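Local coordinates for tetratricopeptide TPR_2 repeat protein (Thermobaculum terrenum, PDB 5DJS) that is of unknown function but joins tetratricopeptide repeats to a GT-B-type fold of glycosyltransferase family 41 and holds uridine-5'-diphosphate in the model, at residues A[285-290]-A[451-456]; A[302-307]-A[502-507]; A[143-148]-A[275-280]; A[224-229]-A[253-258]. The protein carries 1 engineered substitution. One frame throughout, in Å; residues are numbered along the deposited sequence.

Contact 1 of 4, residues A[285-290]-A[451-456]; sequences DQHLCP and LLRWAG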
loop_
_atom_site.group_PDB
_atom_site.type_symbol
_atom_site.label_atom_id
_atom_site.label_comp_id
_atom_site.label_asym_id
_atom_site.label_seq_id
_atom_site.Cartn_x
_atom_site.Cartn_y
_atom_site.Cartn_z
ATOM N N ASP A 285 3.385 -15.369 5.023
ATOM C CA ASP A 285 3.377 -16.760 4.540
ATOM C C ASP A 285 4.800 -17.286 4.328
ATOM O O ASP A 285 5.771 -16.540 4.504
ATOM C CB ASP A 285 2.478 -16.932 3.302
ATOM C CG ASP A 285 3.108 -16.445 2.013
ATOM O OD1 ASP A 285 4.210 -16.930 1.668
ATOM O OD2 ASP A 285 2.457 -15.638 1.305
ATOM N N GLN A 286 4.920 -18.559 3.961
ATOM C CA GLN A 286 6.213 -19.260 4.004
ATOM C C GLN A 286 7.208 -18.830 2.940
ATOM O O GLN A 286 8.411 -18.890 3.171
ATOM C CB GLN A 286 6.002 -20.764 3.921
ATOM C CG GLN A 286 5.246 -21.327 5.105
ATOM C CD GLN A 286 5.013 -22.813 4.970
ATOM O OE1 GLN A 286 4.454 -23.279 3.969
ATOM N NE2 GLN A 286 5.441 -23.573 5.970
ATOM N N HIS A 287 6.705 -18.407 1.784
ATOM C CA HIS A 287 7.546 -17.830 0.732
ATOM C C HIS A 287 7.810 -16.348 0.982
ATOM O O HIS A 287 8.924 -15.860 0.749
ATOM C CB HIS A 287 6.895 -18.018 -0.632
ATOM C CG HIS A 287 6.656 -19.453 -0.993
ATOM N ND1 HIS A 287 7.573 -20.451 -0.738
ATOM C CD2 HIS A 287 5.610 -20.053 -1.612
ATOM C CE1 HIS A 287 7.097 -21.605 -1.172
ATOM N NE2 HIS A 287 5.908 -21.389 -1.706
ATOM N N LEU A 288 6.787 -15.645 1.463
ATOM C CA LEU A 288 6.857 -14.201 1.708
ATOM C C LEU A 288 7.849 -13.783 2.795
ATOM O O LEU A 288 8.488 -12.740 2.657
ATOM C CB LEU A 288 5.462 -13.645 2.047
ATOM C CG LEU A 288 5.319 -12.120 2.202
ATOM C CD1 LEU A 288 5.643 -11.398 0.903
ATOM C CD2 LEU A 288 3.920 -11.752 2.662
ATOM N N CYS A 289 7.962 -14.589 3.857
ATOM C CA CYS A 289 8.810 -14.296 5.025
ATOM C C CYS A 289 9.934 -15.341 5.106
ATOM O O CYS A 289 9.696 -16.457 5.580
ATOM C CB CYS A 289 7.958 -14.346 6.314
ATOM S SG CYS A 289 6.423 -13.371 6.330
ATOM N N PRO A 290 11.164 -15.002 4.652
ATOM C CA PRO A 290 12.218 -16.038 4.543
ATOM C C PRO A 290 12.716 -16.592 5.879
ATOM O O PRO A 290 12.506 -15.961 6.893
ATOM C CB PRO A 290 13.352 -15.315 3.807
ATOM C CG PRO A 290 13.148 -13.875 4.116
ATOM C CD PRO A 290 11.657 -13.683 4.219
ATOM N N LEU A 451 3.343 -15.108 -4.402
ATOM C CA LEU A 451 2.150 -15.317 -5.249
ATOM C C LEU A 451 2.439 -16.329 -6.354
ATOM O O LEU A 451 1.737 -17.325 -6.486
ATOM C CB LEU A 451 1.685 -13.991 -5.890
ATOM C CG LEU A 451 0.234 -13.793 -6.374
ATOM C CD1 LEU A 451 0.201 -12.895 -7.602
ATOM C CD2 LEU A 451 -0.521 -15.075 -6.683
ATOM N N LEU A 452 3.494 -16.063 -7.123
ATOM C CA LEU A 452 3.886 -16.909 -8.245
ATOM C C LEU A 452 4.250 -18.342 -7.815
ATOM O O LEU A 452 3.814 -19.310 -8.450
ATOM C CB LEU A 452 5.048 -16.263 -9.017
ATOM C CG LEU A 452 4.764 -14.945 -9.757
ATOM C CD1 LEU A 452 6.048 -14.406 -10.348
ATOM C CD2 LEU A 452 3.719 -15.099 -10.852
ATOM N N ARG A 453 5.026 -18.481 -6.742
ATOM C CA ARG A 453 5.367 -19.808 -6.215
ATOM C C ARG A 453 4.109 -20.612 -5.815
ATOM O O ARG A 453 3.958 -21.768 -6.206
ATOM C CB ARG A 453 6.324 -19.698 -5.028
ATOM C CG ARG A 453 7.747 -19.313 -5.408
ATOM C CD ARG A 453 8.725 -19.593 -4.271
ATOM N NE ARG A 453 10.102 -19.226 -4.619
ATOM C CZ ARG A 453 10.916 -19.914 -5.434
ATOM N NH1 ARG A 453 10.528 -21.044 -6.034
ATOM N NH2 ARG A 453 12.150 -19.457 -5.658
ATOM N N TRP A 454 3.200 -19.976 -5.078
ATOM C CA TRP A 454 1.936 -20.612 -4.671
ATOM C C TRP A 454 0.984 -20.933 -5.830
ATOM O O TRP A 454 0.134 -21.806 -5.685
ATOM C CB TRP A 454 1.185 -19.749 -3.647
ATOM C CG TRP A 454 1.834 -19.674 -2.300
ATOM C CD1 TRP A 454 2.279 -18.551 -1.675
ATOM C CD2 TRP A 454 2.100 -20.764 -1.406
ATOM N NE1 TRP A 454 2.809 -18.867 -0.445
ATOM C CE2 TRP A 454 2.706 -20.219 -0.250
ATOM C CE3 TRP A 454 1.885 -22.148 -1.469
ATOM C CZ2 TRP A 454 3.109 -21.010 0.835
ATOM C CZ3 TRP A 454 2.282 -22.938 -0.389
ATOM C CH2 TRP A 454 2.889 -22.364 0.749
ATOM N N ALA A 455 1.112 -20.232 -6.957
ATOM C CA ALA A 455 0.271 -20.481 -8.131
ATOM C C ALA A 455 0.938 -21.401 -9.182
ATOM O O ALA A 455 0.456 -21.500 -10.311
ATOM C CB ALA A 455 -0.135 -19.151 -8.758
ATOM N N GLY A 456 2.038 -22.068 -8.819
ATOM C CA GLY A 456 2.725 -22.992 -9.727
ATOM C C GLY A 456 3.764 -22.367 -10.650
ATOM O O GLY A 456 4.530 -23.087 -11.283
#

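Contact 2 of 4, residues A[302-307]-A[502-507]; sequences VRLSRF and GSFTAE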
loop_
_atom_site.group_PDB
_atom_site.type_symbol
_atom_site.label_atom_id
_atom_site.label_comp_id
_atom_site.label_asym_id
_atom_site.label_seq_id
_atom_site.Cartn_x
_atom_site.Cartn_y
_atom_site.Cartn_z
ATOM N N VAL A 302 3.655 -15.099 11.490
ATOM C CA VAL A 302 2.732 -16.213 11.307
ATOM C C VAL A 302 2.793 -16.574 9.829
ATOM O O VAL A 302 2.150 -15.929 9.000
ATOM C CB VAL A 302 1.296 -15.822 11.731
ATOM C CG1 VAL A 302 0.283 -16.903 11.386
ATOM C CG2 VAL A 302 1.245 -15.521 13.217
ATOM N N ARG A 303 3.583 -17.594 9.507
ATOM C CA ARG A 303 3.796 -18.000 8.122
ATOM C C ARG A 303 2.729 -19.001 7.665
ATOM O O ARG A 303 2.925 -20.217 7.763
ATOM C CB ARG A 303 5.184 -18.620 7.960
ATOM C CG ARG A 303 6.353 -17.737 8.366
ATOM C CD ARG A 303 7.630 -18.564 8.462
ATOM N NE ARG A 303 8.838 -17.760 8.242
ATOM C CZ ARG A 303 9.446 -17.002 9.156
ATOM N NH1 ARG A 303 8.979 -16.900 10.403
ATOM N NH2 ARG A 303 10.545 -16.336 8.824
ATOM N N LEU A 304 1.610 -18.494 7.149
ATOM C CA LEU A 304 0.570 -19.356 6.575
ATOM C C LEU A 304 1.151 -20.276 5.479
ATOM O O LEU A 304 2.051 -19.876 4.730
ATOM C CB LEU A 304 -0.558 -18.527 5.950
ATOM C CG LEU A 304 -1.389 -17.586 6.817
ATOM C CD1 LEU A 304 -2.339 -16.792 5.932
ATOM C CD2 LEU A 304 -2.145 -18.339 7.891
ATOM N N SER A 305 0.602 -21.490 5.371
ATOM C CA SER A 305 1.052 -22.494 4.382
ATOM C C SER A 305 0.346 -22.368 3.015
ATOM O O SER A 305 0.285 -23.319 2.250
ATOM C CB SER A 305 0.828 -23.884 4.968
ATOM O OG SER A 305 -0.536 -24.014 5.332
ATOM N N ARG A 306 -0.212 -21.192 2.744
ATOM C CA ARG A 306 -0.695 -20.779 1.433
ATOM C C ARG A 306 -0.234 -19.313 1.233
ATOM O O ARG A 306 0.442 -18.750 2.094
ATOM C CB ARG A 306 -2.223 -20.847 1.404
ATOM C CG ARG A 306 -2.879 -19.902 2.396
ATOM C CD ARG A 306 -4.381 -19.810 2.287
ATOM N NE ARG A 306 -4.934 -19.714 0.932
ATOM C CZ ARG A 306 -4.794 -18.704 0.080
ATOM N NH1 ARG A 306 -4.049 -17.647 0.357
ATOM N NH2 ARG A 306 -5.399 -18.758 -1.093
ATOM N N PHE A 307 -0.649 -18.690 0.132
ATOM C CA PHE A 307 -0.387 -17.271 -0.116
ATOM C C PHE A 307 -1.070 -16.417 0.956
ATOM O O PHE A 307 -2.170 -16.745 1.393
ATOM C CB PHE A 307 -0.876 -16.885 -1.522
ATOM C CG PHE A 307 -0.517 -15.484 -1.945
ATOM C CD1 PHE A 307 0.813 -15.061 -1.959
ATOM C CD2 PHE A 307 -1.508 -14.588 -2.357
ATOM C CE1 PHE A 307 1.142 -13.778 -2.359
ATOM C CE2 PHE A 307 -1.180 -13.301 -2.761
ATOM C CZ PHE A 307 0.149 -12.897 -2.767
ATOM N N GLY A 502 -13.052 -19.026 0.460
ATOM C CA GLY A 502 -13.271 -19.853 1.647
ATOM C C GLY A 502 -12.042 -20.614 2.100
ATOM O O GLY A 502 -11.845 -20.833 3.298
ATOM N N SER A 503 -11.208 -21.015 1.149
ATOM C CA SER A 503 -9.978 -21.728 1.469
ATOM C C SER A 503 -9.006 -20.830 2.251
ATOM O O SER A 503 -8.428 -21.266 3.253
ATOM C CB SER A 503 -9.323 -22.252 0.193
ATOM O OG SER A 503 -8.396 -23.264 0.507
ATOM N N PHE A 504 -8.851 -19.573 1.809
ATOM C CA PHE A 504 -7.981 -18.615 2.505
ATOM C C PHE A 504 -8.489 -18.271 3.907
ATOM O O PHE A 504 -7.730 -18.367 4.875
ATOM C CB PHE A 504 -7.800 -17.296 1.731
ATOM C CG PHE A 504 -7.071 -16.236 2.532
ATOM C CD1 PHE A 504 -5.707 -16.354 2.768
ATOM C CD2 PHE A 504 -7.752 -15.158 3.101
ATOM C CE1 PHE A 504 -5.018 -15.416 3.523
ATOM C CE2 PHE A 504 -7.069 -14.213 3.866
ATOM C CZ PHE A 504 -5.702 -14.340 4.073
ATOM N N THR A 505 -9.756 -17.858 4.019
ATOM C CA THR A 505 -10.222 -17.317 5.302
ATOM C C THR A 505 -10.291 -18.410 6.370
ATOM O O THR A 505 -10.184 -18.111 7.548
ATOM C CB THR A 505 -11.544 -16.502 5.274
ATOM O OG1 THR A 505 -12.602 -17.242 5.881
ATOM C CG2 THR A 505 -11.947 -16.052 3.895
ATOM N N ALA A 506 -10.459 -19.664 5.963
ATOM C CA ALA A 506 -10.353 -20.784 6.893
ATOM C C ALA A 506 -8.921 -20.908 7.419
ATOM O O ALA A 506 -8.728 -21.123 8.608
ATOM C CB ALA A 506 -10.811 -22.088 6.233
ATOM N N GLU A 507 -7.927 -20.770 6.539
ATOM C CA GLU A 507 -6.510 -20.813 6.960
ATOM C C GLU A 507 -6.116 -19.652 7.912
ATOM O O GLU A 507 -5.289 -19.832 8.827
ATOM C CB GLU A 507 -5.585 -20.862 5.739
ATOM C CG GLU A 507 -5.329 -22.265 5.221
ATOM C CD GLU A 507 -4.222 -22.969 5.990
ATOM O OE1 GLU A 507 -3.120 -22.375 6.159
ATOM O OE2 GLU A 507 -4.453 -24.123 6.426
#

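Contact 3 of 4, residues A[143-148]-A[275-280]; sequences YADPLT and GMRAMD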
loop_
_atom_site.group_PDB
_atom_site.type_symbol
_atom_site.label_atom_id
_atom_site.label_comp_id
_atom_site.label_asym_id
_atom_site.label_seq_id
_atom_site.Cartn_x
_atom_site.Cartn_y
_atom_site.Cartn_z
ATOM N N TYR A 143 7.030 6.834 20.281
ATOM C CA TYR A 143 5.590 7.144 20.194
ATOM C C TYR A 143 4.611 6.036 20.592
ATOM O O TYR A 143 3.430 6.314 20.812
ATOM C CB TYR A 143 5.263 7.633 18.777
ATOM C CG TYR A 143 6.162 8.758 18.324
ATOM C CD1 TYR A 143 6.255 9.943 19.065
ATOM C CD2 TYR A 143 6.945 8.636 17.176
ATOM C CE1 TYR A 143 7.098 10.975 18.662
ATOM C CE2 TYR A 143 7.785 9.656 16.770
ATOM C CZ TYR A 143 7.865 10.815 17.505
ATOM O OH TYR A 143 8.719 11.776 17.036
ATOM N N ALA A 144 5.088 4.800 20.702
ATOM C CA ALA A 144 4.207 3.640 20.862
ATOM C C ALA A 144 4.461 2.889 22.157
ATOM O O ALA A 144 3.553 2.744 22.971
ATOM C CB ALA A 144 4.371 2.703 19.679
ATOM N N ASP A 145 5.686 2.406 22.339
ATOM C CA ASP A 145 6.040 1.575 23.502
ATOM C C ASP A 145 5.832 2.224 24.887
ATOM O O ASP A 145 5.520 1.517 25.842
ATOM C CB ASP A 145 7.474 1.040 23.366
ATOM C CG ASP A 145 7.632 0.033 22.215
ATOM O OD1 ASP A 145 6.632 -0.279 21.511
ATOM O OD2 ASP A 145 8.769 -0.448 22.014
ATOM N N PRO A 146 6.005 3.557 25.009
ATOM C CA PRO A 146 5.630 4.225 26.262
ATOM C C PRO A 146 4.187 3.999 26.700
ATOM O O PRO A 146 3.928 3.908 27.897
ATOM C CB PRO A 146 5.865 5.707 25.945
ATOM C CG PRO A 146 7.034 5.679 25.015
ATOM C CD PRO A 146 6.849 4.436 24.173
ATOM N N LEU A 147 3.272 3.900 25.740
ATOM C CA LEU A 147 1.851 3.661 26.024
ATOM C C LEU A 147 1.476 2.189 26.350
ATOM O O LEU A 147 0.372 1.928 26.841
ATOM C CB LEU A 147 1.005 4.145 24.841
ATOM C CG LEU A 147 1.065 5.634 24.487
ATOM C CD1 LEU A 147 0.391 5.914 23.155
ATOM C CD2 LEU A 147 0.403 6.468 25.574
ATOM N N THR A 148 2.382 1.242 26.094
ATOM C CA THR A 148 2.039 -0.179 26.091
ATOM C C THR A 148 2.161 -0.845 27.463
ATOM O O THR A 148 3.262 -0.897 28.012
ATOM C CB THR A 148 2.930 -0.954 25.073
ATOM O OG1 THR A 148 2.836 -0.345 23.779
ATOM C CG2 THR A 148 2.507 -2.419 24.968
ATOM N N GLY A 275 7.492 -2.184 14.297
ATOM C CA GLY A 275 8.496 -1.806 15.265
ATOM C C GLY A 275 8.017 -1.891 16.703
ATOM O O GLY A 275 8.838 -1.749 17.629
ATOM N N MET A 276 6.719 -2.156 16.898
ATOM C CA MET A 276 6.059 -2.002 18.198
ATOM C C MET A 276 6.131 -3.274 19.043
ATOM O O MET A 276 6.028 -4.374 18.511
ATOM C CB MET A 276 4.584 -1.641 17.994
ATOM C CG MET A 276 4.349 -0.323 17.288
ATOM S SD MET A 276 2.632 -0.106 16.779
ATOM C CE MET A 276 1.809 0.018 18.364
ATOM N N ARG A 277 6.272 -3.106 20.363
ATOM C CA ARG A 277 6.054 -4.196 21.337
ATOM C C ARG A 277 4.584 -4.615 21.377
ATOM O O ARG A 277 4.288 -5.806 21.487
ATOM C CB ARG A 277 6.445 -3.772 22.761
ATOM C CG ARG A 277 7.929 -3.584 23.020
ATOM C CD ARG A 277 8.174 -3.173 24.469
ATOM N NE ARG A 277 8.764 -4.260 25.255
ATOM C CZ ARG A 277 10.077 -4.496 25.402
ATOM N NH1 ARG A 277 11.001 -3.722 24.819
ATOM N NH2 ARG A 277 10.482 -5.524 26.149
ATOM N N ALA A 278 3.682 -3.627 21.303
ATOM C CA ALA A 278 2.227 -3.845 21.376
ATOM C C ALA A 278 1.611 -4.712 20.266
ATOM O O ALA A 278 0.508 -5.248 20.448
ATOM C CB ALA A 278 1.501 -2.510 21.420
ATOM N N MET A 279 2.289 -4.834 19.124
ATOM C CA MET A 279 1.820 -5.717 18.056
ATOM C C MET A 279 2.372 -7.128 18.289
ATOM O O MET A 279 3.585 -7.346 18.316
ATOM C CB MET A 279 2.228 -5.176 16.692
ATOM C CG MET A 279 1.421 -5.735 15.529
ATOM S SD MET A 279 -0.330 -5.266 15.506
ATOM C CE MET A 279 -0.247 -3.486 15.284
ATOM N N ASP A 280 1.466 -8.083 18.466
ATOM C CA ASP A 280 1.838 -9.439 18.864
ATOM C C ASP A 280 2.223 -10.239 17.644
ATOM O O ASP A 280 3.261 -10.894 17.640
ATOM C CB ASP A 280 0.684 -10.149 19.601
ATOM C CG ASP A 280 0.129 -9.345 20.781
ATOM O OD1 ASP A 280 0.914 -9.009 21.702
ATOM O OD2 ASP A 280 -1.100 -9.063 20.782
#

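Contact 4 of 4, residues A[224-229]-A[253-258]; sequences LTDAEL and LFAFAR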
loop_
_atom_site.group_PDB
_atom_site.type_symbol
_atom_site.label_atom_id
_atom_site.label_comp_id
_atom_site.label_asym_id
_atom_site.label_seq_id
_atom_site.Cartn_x
_atom_site.Cartn_y
_atom_site.Cartn_z
ATOM N N LEU A 224 -12.726 10.183 16.472
ATOM C CA LEU A 224 -12.414 9.829 17.865
ATOM C C LEU A 224 -10.921 9.972 18.150
ATOM O O LEU A 224 -10.107 9.836 17.239
ATOM C CB LEU A 224 -12.857 8.394 18.171
ATOM C CG LEU A 224 -14.295 7.988 17.823
ATOM C CD1 LEU A 224 -14.519 6.544 18.237
ATOM C CD2 LEU A 224 -15.346 8.886 18.457
ATOM N N THR A 225 -10.570 10.252 19.411
ATOM C CA THR A 225 -9.161 10.235 19.847
ATOM C C THR A 225 -8.728 8.780 20.027
ATOM O O THR A 225 -9.566 7.867 20.054
ATOM C CB THR A 225 -8.885 11.033 21.160
ATOM O OG1 THR A 225 -9.374 10.323 22.304
ATOM C CG2 THR A 225 -9.498 12.443 21.115
ATOM N N ASP A 226 -7.426 8.555 20.133
ATOM C CA ASP A 226 -6.925 7.196 20.343
ATOM C C ASP A 226 -7.380 6.621 21.673
ATOM O O ASP A 226 -7.609 5.424 21.763
ATOM C CB ASP A 226 -5.404 7.148 20.236
ATOM C CG ASP A 226 -4.918 7.351 18.815
ATOM O OD1 ASP A 226 -5.583 6.863 17.879
ATOM O OD2 ASP A 226 -3.867 7.998 18.629
ATOM N N ALA A 227 -7.513 7.469 22.697
ATOM C CA ALA A 227 -8.061 7.041 23.994
ATOM C C ALA A 227 -9.545 6.646 23.874
ATOM O O ALA A 227 -9.949 5.616 24.403
ATOM C CB ALA A 227 -7.871 8.131 25.050
ATOM N N GLU A 228 -10.337 7.477 23.188
ATOM C CA GLU A 228 -11.752 7.182 22.885
ATOM C C GLU A 228 -11.934 5.875 22.102
ATOM O O GLU A 228 -12.871 5.120 22.355
ATOM C CB GLU A 228 -12.399 8.333 22.090
ATOM C CG GLU A 228 -12.676 9.589 22.904
ATOM C CD GLU A 228 -13.229 10.735 22.069
ATOM O OE1 GLU A 228 -12.850 10.879 20.892
ATOM O OE2 GLU A 228 -14.038 11.518 22.597
ATOM N N LEU A 229 -11.048 5.618 21.139
ATOM C CA LEU A 229 -11.113 4.380 20.371
ATOM C C LEU A 229 -10.796 3.173 21.237
ATOM O O LEU A 229 -11.427 2.129 21.084
ATOM C CB LEU A 229 -10.163 4.407 19.175
ATOM C CG LEU A 229 -10.138 3.128 18.316
ATOM C CD1 LEU A 229 -11.510 2.823 17.742
ATOM C CD2 LEU A 229 -9.116 3.276 17.210
ATOM N N LEU A 253 -2.350 3.092 15.180
ATOM C CA LEU A 253 -1.402 2.256 15.896
ATOM C C LEU A 253 -1.162 2.730 17.313
ATOM O O LEU A 253 -0.643 1.974 18.127
ATOM C CB LEU A 253 -0.061 2.205 15.161
ATOM C CG LEU A 253 -0.028 1.419 13.847
ATOM C CD1 LEU A 253 1.199 1.794 13.023
ATOM C CD2 LEU A 253 -0.053 -0.080 14.103
ATOM N N PHE A 254 -1.502 3.977 17.616
ATOM C CA PHE A 254 -1.403 4.456 19.002
ATOM C C PHE A 254 -2.579 3.960 19.851
ATOM O O PHE A 254 -2.462 3.858 21.062
ATOM C CB PHE A 254 -1.292 5.976 19.043
ATOM C CG PHE A 254 -0.189 6.506 18.190
ATOM C CD1 PHE A 254 1.121 6.079 18.394
ATOM C CD2 PHE A 254 -0.453 7.403 17.161
ATOM C CE1 PHE A 254 2.151 6.556 17.601
ATOM C CE2 PHE A 254 0.575 7.881 16.366
ATOM C CZ PHE A 254 1.878 7.460 16.586
ATOM N N ALA A 255 -3.705 3.657 19.219
ATOM C CA ALA A 255 -4.743 2.885 19.876
ATOM C C ALA A 255 -4.235 1.453 20.148
ATOM O O ALA A 255 -4.355 0.956 21.269
ATOM C CB ALA A 255 -6.020 2.881 19.044
ATOM N N PHE A 256 -3.632 0.819 19.138
ATOM C CA PHE A 256 -2.982 -0.504 19.316
ATOM C C PHE A 256 -1.897 -0.469 20.381
ATOM O O PHE A 256 -1.686 -1.442 21.085
ATOM C CB PHE A 256 -2.346 -1.019 18.011
ATOM C CG PHE A 256 -3.324 -1.652 17.062
ATOM C CD1 PHE A 256 -4.158 -0.863 16.267
ATOM C CD2 PHE A 256 -3.415 -3.030 16.961
ATOM C CE1 PHE A 256 -5.061 -1.432 15.396
ATOM C CE2 PHE A 256 -4.321 -3.610 16.089
ATOM C CZ PHE A 256 -5.140 -2.808 15.304
ATOM N N ALA A 257 -1.197 0.651 20.476
ATOM C CA ALA A 257 -0.098 0.805 21.415
ATOM C C ALA A 257 -0.518 0.551 22.859
ATOM O O ALA A 257 0.282 0.063 23.643
ATOM C CB ALA A 257 0.522 2.190 21.276
ATOM N N ARG A 258 -1.774 0.863 23.188
ATOM C CA ARG A 258 -2.310 0.694 24.550
ATOM C C ARG A 258 -2.776 -0.729 24.913
ATOM O O ARG A 258 -3.163 -0.960 26.056
ATOM C CB ARG A 258 -3.444 1.698 24.781
ATOM C CG ARG A 258 -2.957 3.024 25.331
ATOM C CD ARG A 258 -3.952 4.143 25.070
ATOM N NE ARG A 258 -3.501 4.944 23.935
ATOM C CZ ARG A 258 -3.364 6.271 23.912
ATOM N NH1 ARG A 258 -3.682 7.032 24.964
ATOM N NH2 ARG A 258 -2.919 6.853 22.796
#

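Contact 1 of 4, residues A[285-290]-A[451-456]
This is a surface contact of aromatic packing and one indole hydrogen bond, joining the two Rossmann-like halves of a GT-B fold. Trp454 NE1 donates to Asp285 OD1 over 3.2 Å, almost straight at 175°. The oxygen lies in the indole plane, but the N-H reaches it from above the carboxylate plane. The same OD1 accepts from Leu288 N at 2.9 Å, an Asx motif that holds the turn. OD2 is bonded to Ser450, so both carboxylate oxygens are used. His287 lies between Trp454 and Arg453. Its CD2 sits over one face of the indole, toward the rim, 3.2 Å from Trp454 CE2. The two rings are oblique, with planes 42° apart. On the imidazole, the extended Arg453 chain puts CD over the ring centre in a CH-pi contact, 3.9 Å from the centroid. The Arg453 guanidinium goes on to a salt bridge with Glu439. Gln286 OE1 meets the indole edge at Trp454 CH2, 3.7 Å away, with its amide nearly coplanar with the ring. Helix 447-454 ends here in a Schellman motif with Gly456 as C-prime. It packs on helix 423-430 through Leu451 and Leu452, while segment 285-290 continues from strand 281-285.

Contact 2 of 4, residues A[302-307]-A[502-507]
Apolar packing, one weak polar link and a guanidinium laid on a helix make up this contact. The apolar part is small. Leu304 CD1 meets Phe504 CE1 at 3.9 Å, the two side chains crossing at about a right angle. The other branch, CD2, lies 3.6 Å from the backbone O of Glu507.

The cationic part is larger. Arg306 has CG in the crowded position between N and the carbonyl carbon, and its chain bends at chi3 (-44°). This brings one face of the guanidinium over Phe504, with CB above its centre. NH1 comes 3.2 Å from Phe504 CD1. The guanidinium and ring planes are 77° apart, so the groups are not stacked flat. The charge is met by Asp500 in a salt bridge, and NH1 also bonds to the carbonyl oxygens of Phe307 and Leu309. Arg306 CD touches Glu507 CB at 3.8 Å.

The polar link is Ser305 OG to Glu507 OE1, a weak hydrogen bond of 3.2 Å. Glu507 reaches it by a bend at chi2 (-83°).

Strand 300-304 is the outermost strand of the first parallel sheet, and helix 479-521 packs against it. Such a C-terminal helix, crossing back from the second half to pack on the first, is characteristic of the GT-B fold.

Contact 3 of 4, residues A[143-148]-A[275-280]
Two loops meet here on the first Rossmann-like half of the GT-B fold. Segment 143-148 leaves helix 129-143 on the way to strand 163-169. Segment 275-280 leads into strand 281-285.

Asp145 carries the main bond. From CB the chain turns so that CG stands beside the backbone N, anti to the carbonyl carbon (chi1 -67°). CG then lies 3.7 Å from Arg277 CG. At the tip the two oxygens part in role. OD1 accepts from the backbone Arg277 N over 3.1 Å, with an N-H...O angle of 167°, and the N-H comes from somewhat above the carboxylate plane. OD2 instead lies against the aliphatic part of the Arg277 side chain, 3.4 Å from CG. The Asp145 and Arg277 side chains cross at about a right angle. The Arg277 chain bends at chi3, and its guanidinium plane is nearly perpendicular to the carboxylate. Their charged atoms do not meet: OD2 and Arg277 NH1 are 4.9 Å apart. The carboxylate therefore grips the main chain of the second loop, and any charge attraction is probably secondary. Arg277 also touches a crystal neighbour, which may influence its pose.

Beside this bond is apolar packing. Ala144 CB rests on the Met276 chain, equally near CG and CE, and the Met276 side chain also touches Trp139 of helix 129-143. At the other end Thr148 straddles Ala278. Its hydroxyl is satisfied by the carbonyl of Ala257, while Thr148 OG1 also lies 3.5 Å from Ala278 CB and its CG2 lies 3.7 Å from that same methyl.

Contact 4 of 4, residues A[224-229]-A[253-258]
The close part of this helix-to-helix contact is where Asp226 and Leu229 meet Phe254 and Ala255. The CA atoms of Asp226 and Ala255 are 4.9 Å apart, and the small alanine lets the backbones come together. Leu229 CG is anti to its backbone N (chi1 179°), and its CD2 branch presses on Ala255 CB at 3.6 Å. Asp226 OD2 lies 3.3 Å from Phe254 CB, near the plane of the phenyl ring and at its edge. Its other oxygen, OD1, makes a salt bridge to Arg252.

The Arg258 side is looser and more exposed. No hydrogen bond crosses between the segments. Arg258 NE turns back to Phe254 O in the helix just before it, a 3.2 Å bond at 164°. The guanidinium then lies with one face over Ala227 N. Arg258 NH2 is 3.6 Å from Asp226 CB but 4.4 Å from Asp226 OD2, beyond a salt bridge.

Thr225 and Glu228 form a capping box that starts helix 226-236. That helix leads into strand 240-243, and helix 253-257 follows the strand. Phe256 packs on strand 240-243 through Leu241 and Asp243, while Phe254 touches Tyr143 at the end of helix 129-143.

How the contacts relate
From the N terminus, 143-148 opens contact 3. Contact 4 comes next, closing a short loop when 253-258 returns to 224-229. It lies within the longer loop that 275-280 closes in contact 3. The two touch where Met276 CE packs on Leu253 O. Together they tie the end of helix 129-143 and helix 226-236 to helix 253-257 and the loop before strand 281-285. Contacts 1 and 2 follow in series and cross: 285-290 and 302-307 open before 451-456 and 502-507 close them. They also touch, with Arg303 probably bonded to the carbonyls of Cys289 and Pro290. Contact 1 ties the end of strand 281-285 to helix 447-454 of the second half; contact 2 ties edge strand 300-304 to helix 479-521.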